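Local coordinates for putative transcriptional regulator (Clostridium difficile, PDB 3QI7), which is of unknown function but has a periplasmic-binding-protein-like fold, and is probably a lipoprotein that binds a small ligand, at residues 159-164 with 230-235; 165-170 with 194-199. All coordinates share one frame; numbering follows the deposited sequence. Where two conformers were deposited one is given.

Contact 1. Residues 159-164 with 230-235; sequences FIHYAS and FGVNEY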
loop_
_atom_site.group_PDB
_atom_site.type_symbol
_atom_site.label_atom_id
_atom_site.label_comp_id
_atom_site.label_asym_id
_atom_site.label_seq_id
_atom_site.Cartn_x
_atom_site.Cartn_y
_atom_site.Cartn_z
ATOM N N PHE A 159 -5.217 -15.480 -17.423
ATOM C CA PHE A 159 -4.429 -14.584 -16.588
ATOM C C PHE A 159 -2.954 -14.844 -16.893
ATOM O O PHE A 159 -2.466 -15.964 -16.665
ATOM C CB PHE A 159 -4.704 -14.873 -15.115
ATOM C CG PHE A 159 -4.082 -13.903 -14.143
ATOM C CD1 PHE A 159 -2.688 -13.874 -13.910
ATOM C CD2 PHE A 159 -4.901 -13.068 -13.366
ATOM C CE1 PHE A 159 -2.174 -13.011 -12.979
ATOM C CE2 PHE A 159 -4.353 -12.176 -12.459
ATOM C CZ PHE A 159 -3.007 -12.172 -12.257
ATOM N N ILE A 160 -2.260 -13.833 -17.417
ATOM C CA ILE A 160 -0.812 -13.948 -17.727
ATOM C C ILE A 160 -0.021 -13.284 -16.577
ATOM O O ILE A 160 -0.269 -12.128 -16.263
ATOM C CB ILE A 160 -0.444 -13.316 -19.105
ATOM C CG1 ILE A 160 -1.521 -13.585 -20.167
ATOM C CG2 ILE A 160 0.923 -13.860 -19.618
ATOM C CD1 ILE A 160 -1.874 -15.079 -20.479
ATOM N N HIS A 161 0.873 -14.043 -15.915
ATOM C CA HIS A 161 1.734 -13.552 -14.825
ATOM C C HIS A 161 3.188 -13.481 -15.269
ATOM O O HIS A 161 3.732 -14.497 -15.738
ATOM C CB HIS A 161 1.634 -14.528 -13.651
ATOM C CG HIS A 161 2.364 -14.089 -12.419
ATOM N ND1 HIS A 161 3.734 -14.247 -12.262
ATOM C CD2 HIS A 161 1.909 -13.552 -11.262
ATOM C CE1 HIS A 161 4.081 -13.796 -11.067
ATOM N NE2 HIS A 161 2.995 -13.364 -10.443
ATOM N N TYR A 162 3.782 -12.281 -15.169
ATOM C CA TYR A 162 5.159 -12.008 -15.620
ATOM C C TYR A 162 6.026 -11.620 -14.407
ATOM O O TYR A 162 5.678 -10.723 -13.654
ATOM C CB TYR A 162 5.179 -10.844 -16.635
ATOM C CG TYR A 162 4.619 -11.153 -17.991
ATOM C CD1 TYR A 162 5.301 -11.957 -18.866
ATOM C CD2 TYR A 162 3.412 -10.592 -18.419
ATOM C CE1 TYR A 162 4.784 -12.248 -20.114
ATOM C CE2 TYR A 162 2.895 -10.864 -19.657
ATOM C CZ TYR A 162 3.590 -11.697 -20.517
ATOM O OH TYR A 162 3.070 -11.964 -21.761
ATOM N N ALA A 163 7.182 -12.283 -14.276
ATOM C CA ALA A 163 8.139 -12.114 -13.176
ATOM C C ALA A 163 9.402 -12.867 -13.563
ATOM O O ALA A 163 9.315 -13.917 -14.204
ATOM C CB ALA A 163 7.597 -12.742 -11.890
ATOM N N SER A 164 10.562 -12.343 -13.173
ATOM C CA SER A 164 11.845 -13.032 -13.376
ATOM C C SER A 164 12.036 -14.127 -12.314
ATOM O O SER A 164 11.404 -14.083 -11.277
ATOM C CB SER A 164 13.004 -12.039 -13.283
ATOM O OG SER A 164 13.305 -11.704 -11.933
ATOM N N PHE A 230 -0.579 -9.218 -15.932
ATOM C CA PHE A 230 -0.083 -8.728 -14.662
ATOM C C PHE A 230 1.412 -8.865 -14.565
ATOM O O PHE A 230 1.945 -9.931 -14.884
ATOM C CB PHE A 230 -0.697 -9.561 -13.552
ATOM C CG PHE A 230 -0.228 -9.188 -12.166
ATOM C CD1 PHE A 230 -0.669 -8.015 -11.563
ATOM C CD2 PHE A 230 0.609 -10.023 -11.452
ATOM C CE1 PHE A 230 -0.295 -7.679 -10.267
ATOM C CE2 PHE A 230 1.022 -9.669 -10.170
ATOM C CZ PHE A 230 0.569 -8.492 -9.579
ATOM N N GLY A 231 2.065 -7.820 -14.050
ATOM C CA GLY A 231 3.510 -7.850 -13.761
ATOM C C GLY A 231 3.805 -7.440 -12.327
ATOM O O GLY A 231 2.903 -6.990 -11.574
ATOM N N VAL A 232 5.074 -7.567 -11.943
ATOM C CA VAL A 232 5.428 -7.549 -10.524
ATOM C C VAL A 232 6.232 -6.340 -10.076
ATOM O O VAL A 232 6.554 -6.239 -8.896
ATOM C CB VAL A 232 6.087 -8.888 -10.074
ATOM C CG1 VAL A 232 5.203 -10.094 -10.422
ATOM C CG2 VAL A 232 7.503 -9.046 -10.665
ATOM N N ASN A 233 6.486 -5.394 -10.995
ATOM C CA ASN A 233 7.115 -4.111 -10.652
ATOM C C ASN A 233 6.653 -2.979 -11.602
ATOM O O ASN A 233 5.974 -3.221 -12.626
ATOM C CB ASN A 233 8.659 -4.227 -10.631
ATOM C CG ASN A 233 9.221 -4.780 -11.937
ATOM O OD1 ASN A 233 8.963 -4.229 -13.018
ATOM N ND2 ASN A 233 9.968 -5.894 -11.852
ATOM N N GLU A 234 7.028 -1.758 -11.250
ATOM C CA GLU A 234 6.504 -0.590 -11.924
ATOM C C GLU A 234 7.007 -0.542 -13.358
ATOM O O GLU A 234 6.323 -0.018 -14.240
ATOM C CB GLU A 234 6.934 0.682 -11.197
ATOM C CG GLU A 234 6.337 0.855 -9.821
ATOM C CD GLU A 234 6.863 2.104 -9.106
ATOM O OE1 GLU A 234 7.839 2.725 -9.599
ATOM O OE2 GLU A 234 6.277 2.471 -8.066
ATOM N N TYR A 235 8.209 -1.059 -13.587
ATOM C CA TYR A 235 8.785 -1.055 -14.942
ATOM C C TYR A 235 7.929 -1.965 -15.849
ATOM O O TYR A 235 7.552 -1.573 -16.955
ATOM C CB TYR A 235 10.258 -1.488 -14.939
ATOM C CG TYR A 235 10.906 -1.352 -16.307
ATOM C CD1 TYR A 235 11.423 -0.132 -16.734
ATOM C CD2 TYR A 235 10.944 -2.417 -17.185
ATOM C CE1 TYR A 235 11.986 0.015 -18.009
ATOM C CE2 TYR A 235 11.501 -2.277 -18.459
ATOM C CZ TYR A 235 12.018 -1.057 -18.861
ATOM O OH TYR A 235 12.568 -0.936 -20.118
#

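Contact 2. Residues 165-170 with 194-199; sequences TDDLKD and VNTPNI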
loop_
_atom_site.group_PDB
_atom_site.type_symbol
_atom_site.label_atom_id
_atom_site.label_comp_id
_atom_site.label_asym_id
_atom_site.label_seq_id
_atom_site.Cartn_x
_atom_site.Cartn_y
_atom_site.Cartn_z
ATOM N N THR A 165 12.956 -15.067 -12.533
ATOM C CA THR A 165 13.180 -16.097 -11.511
ATOM C C THR A 165 13.821 -15.501 -10.245
ATOM O O THR A 165 13.545 -15.984 -9.133
ATOM C CB THR A 165 13.928 -17.308 -12.069
ATOM O OG1 THR A 165 15.155 -16.912 -12.663
ATOM C CG2 THR A 165 13.080 -17.998 -13.132
ATOM N N ASP A 166 14.595 -14.410 -10.396
ATOM C CA ASP A 166 15.046 -13.630 -9.241
ATOM C C ASP A 166 13.895 -12.986 -8.471
ATOM O O ASP A 166 13.899 -13.014 -7.231
ATOM C CB ASP A 166 16.048 -12.554 -9.625
ATOM C CG ASP A 166 17.450 -13.116 -9.955
ATOM O OD1 ASP A 166 17.737 -14.301 -9.729
ATOM O OD2 ASP A 166 18.276 -12.346 -10.433
ATOM N N ASP A 167 12.924 -12.402 -9.189
ATOM C CA ASP A 167 11.694 -11.879 -8.548
ATOM C C ASP A 167 10.990 -12.934 -7.691
ATOM O O ASP A 167 10.491 -12.620 -6.611
ATOM C CB ASP A 167 10.653 -11.355 -9.567
ATOM C CG ASP A 167 11.101 -10.115 -10.318
ATOM O OD1 ASP A 167 11.765 -9.210 -9.732
ATOM O OD2 ASP A 167 10.739 -10.021 -11.516
ATOM N N LEU A 168 10.922 -14.161 -8.193
ATOM C CA LEU A 168 10.295 -15.260 -7.461
ATOM C C LEU A 168 11.010 -15.674 -6.147
ATOM O O LEU A 168 10.459 -16.495 -5.395
ATOM C CB LEU A 168 10.097 -16.477 -8.381
ATOM C CG LEU A 168 9.198 -16.287 -9.626
ATOM C CD1 LEU A 168 9.022 -17.601 -10.367
ATOM C CD2 LEU A 168 7.832 -15.736 -9.260
ATOM N N LYS A 169 12.214 -15.136 -5.881
ATOM C CA LYS A 169 12.934 -15.350 -4.614
ATOM C C LYS A 169 12.312 -14.524 -3.499
ATOM O O LYS A 169 12.460 -14.840 -2.319
ATOM C CB LYS A 169 14.415 -14.942 -4.732
ATOM C CG LYS A 169 15.227 -15.694 -5.788
ATOM C CD LYS A 169 16.736 -15.338 -5.728
ATOM C CE LYS A 169 16.991 -13.828 -5.863
ATOM N NZ LYS A 169 18.398 -13.509 -6.239
ATOM N N ASP A 170 11.646 -13.433 -3.873
ATOM C CA ASP A 170 10.954 -12.585 -2.895
ATOM C C ASP A 170 9.724 -13.328 -2.361
ATOM O O ASP A 170 8.858 -13.708 -3.146
ATOM C CB ASP A 170 10.551 -11.252 -3.536
ATOM C CG ASP A 170 9.677 -10.397 -2.631
ATOM O OD1 ASP A 170 8.529 -10.794 -2.348
ATOM O OD2 ASP A 170 10.130 -9.316 -2.203
ATOM N N VAL A 194 4.840 -16.843 -17.023
ATOM C CA VAL A 194 5.913 -16.552 -17.959
ATOM C C VAL A 194 7.076 -15.906 -17.230
ATOM O O VAL A 194 6.921 -14.846 -16.576
ATOM C CB VAL A 194 5.441 -15.641 -19.085
ATOM C CG1 VAL A 194 6.590 -15.425 -20.136
ATOM C CG2 VAL A 194 4.216 -16.226 -19.745
ATOM N N ASN A 195 8.236 -16.565 -17.343
ATOM C CA ASN A 195 9.500 -16.069 -16.806
ATOM C C ASN A 195 10.135 -15.019 -17.711
ATOM O O ASN A 195 10.467 -15.279 -18.890
ATOM C CB ASN A 195 10.506 -17.208 -16.571
ATOM C CG ASN A 195 10.132 -18.129 -15.378
ATOM O OD1 ASN A 195 9.164 -17.897 -14.634
ATOM N ND2 ASN A 195 10.921 -19.199 -15.213
ATOM N N THR A 196 10.301 -13.838 -17.129
ATOM C CA THR A 196 10.967 -12.697 -17.750
ATOM C C THR A 196 12.481 -12.725 -17.401
ATOM O O THR A 196 12.867 -13.294 -16.365
ATOM C CB THR A 196 10.366 -11.355 -17.252
ATOM O OG1 THR A 196 10.475 -11.265 -15.825
ATOM C CG2 THR A 196 8.900 -11.244 -17.612
ATOM N N PRO A 197 13.324 -12.115 -18.254
ATOM C CA PRO A 197 14.769 -12.049 -17.970
ATOM C C PRO A 197 15.085 -11.338 -16.646
ATOM O O PRO A 197 14.487 -10.305 -16.326
ATOM C CB PRO A 197 15.337 -11.248 -19.156
ATOM C CG PRO A 197 14.345 -11.433 -20.257
ATOM C CD PRO A 197 12.992 -11.562 -19.581
ATOM N N ASN A 198 16.023 -11.906 -15.898
ATOM C CA ASN A 198 16.545 -11.285 -14.696
ATOM C C ASN A 198 17.143 -9.933 -15.009
ATOM O O ASN A 198 17.819 -9.768 -16.020
ATOM C CB ASN A 198 17.636 -12.154 -14.050
ATOM C CG ASN A 198 17.076 -13.346 -13.329
ATOM O OD1 ASN A 198 15.962 -13.324 -12.831
ATOM N ND2 ASN A 198 17.867 -14.388 -13.239
ATOM N N ILE A 199 16.885 -8.963 -14.143
ATOM C CA ILE A 199 17.423 -7.628 -14.321
ATOM C C ILE A 199 18.650 -7.520 -13.430
ATOM O O ILE A 199 18.529 -7.373 -12.215
ATOM C CB ILE A 199 16.390 -6.562 -13.988
ATOM C CG1 ILE A 199 15.171 -6.739 -14.915
ATOM C CG2 ILE A 199 17.007 -5.150 -14.123
ATOM C CD1 ILE A 199 14.048 -5.712 -14.733
HETATM O O HOH W 1 14.141 -15.346 -15.213
HETATM O O HOH W 2 17.651 -9.826 -10.525
#

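Contact 1. Residues 159-164 with 230-235
Strands 159-164 and 228-231 run parallel, with His161 bridged to Phe230. Phe230 makes both backbone hydrogen bonds between the two segments: its N donates to Ile160 O at 2.9 Å, and its O accepts from Tyr162 N at 3.0 Å. Both donors approach nearly along the C=O axis, with angles of 170° and 165° at the carbonyl oxygens. The second segment then runs through a short loop into helix 234-247, whose N-cap is Asn233. Strand 159-164 is the central one of three, between 191-196 and 228-231; this 2-1-3 order of parallel strands joined by helices is a Rossmann-like alpha/beta arrangement, as expected of one lobe of a periplasmic-binding-protein fold. On one face, His161 and Phe230 extend side by side, each with CG anti to its backbone N. His161 CD2 meets the edge of the phenyl ring, 3.8 Å from Phe230 CD2, and the two ring planes are inclined at 45°. Phe159 brings the tip of its ring, CZ, to 3.7 Å from Phe230 CB, while helices 140-153 and 171-186 cover this layer. Tyr162 points to the other face, against helix 203-223, where its hydroxyl is hydrogen-bonded to Asp215. Val232, in the loop, directs its side chain toward the first strand: CG1 lies 3.3 Å from Tyr162 O, a buried carbonyl oxygen without a hydrogen-bonding partner, and 3.9 Å from Ala163 CB.

Contact 2. Residues 165-170 with 194-199
The turn 165-170, with a 3-10 segment at 167-169, lies beside the end of strand 191-196 and the loop that follows it, Thr165 nearest Asn195 and Asp166 nearest Asn198. Asn198 makes the direct bond: its OD1 accepts from Asp166 N at 3.0 Å, with an N-H...O angle of 160°, and the N-H lies in the carbonyl plane on a lone pair. Asp166 and Asn198 both hold CG anti to the carbonyl carbon, and their carboxylate and amide planes stack only 8° apart, with Asp166 OD2 3.3 Å from Asn198 CG. The carboxylate also faces Lys169 NZ in a long salt bridge, which would offset part of its negative charge. Two waters extend the junction. One accepts from Thr165 N and donates to Thr196 O at 2.7 Å; the other donates to both Asp166 OD2 and Ile199 O, linking the carboxylate to the backbone beyond Asn198. On the solvent-exposed side, Thr165 crosses Asn195 at about a right angle, its methyl CG2 3.2 Å from Asn195 ND2. Within the turn, Lys169 N bonds to Asp166 O, and Asp170 then N-caps helix 171-186, its OD1 accepting from Ile173 N. Leu168 packs on Leu177 of that helix and on Ala163 of strand 159-164, Asp167 and Thr196 touch Met236 of helix 234-247, and Pro197 and Ile199 rest on helix 203-223.

In the fold
Contacts 1 and 2 share one three-stranded parallel sheet, their centres about 9 Å apart, and contact 2 is nested in the chain loop closed by contact 1. Strand 159-164 joins them: while one edge pairs with 228-231, the other meets 191-196, with His161 O 2.9 Å from Val194 N and Ala163 O 3.1 Å from Thr196 N, both probable hydrogen bonds. Past its C-terminal end the chain passes directly into the turn of contact 2, where Ser164 OG bonds to Asp167 N and weakly to Asn198 OD1. In periplasmic-binding-protein folds such C-terminal strand ends commonly face the interlobe cleft, so contact 2 may lie near it.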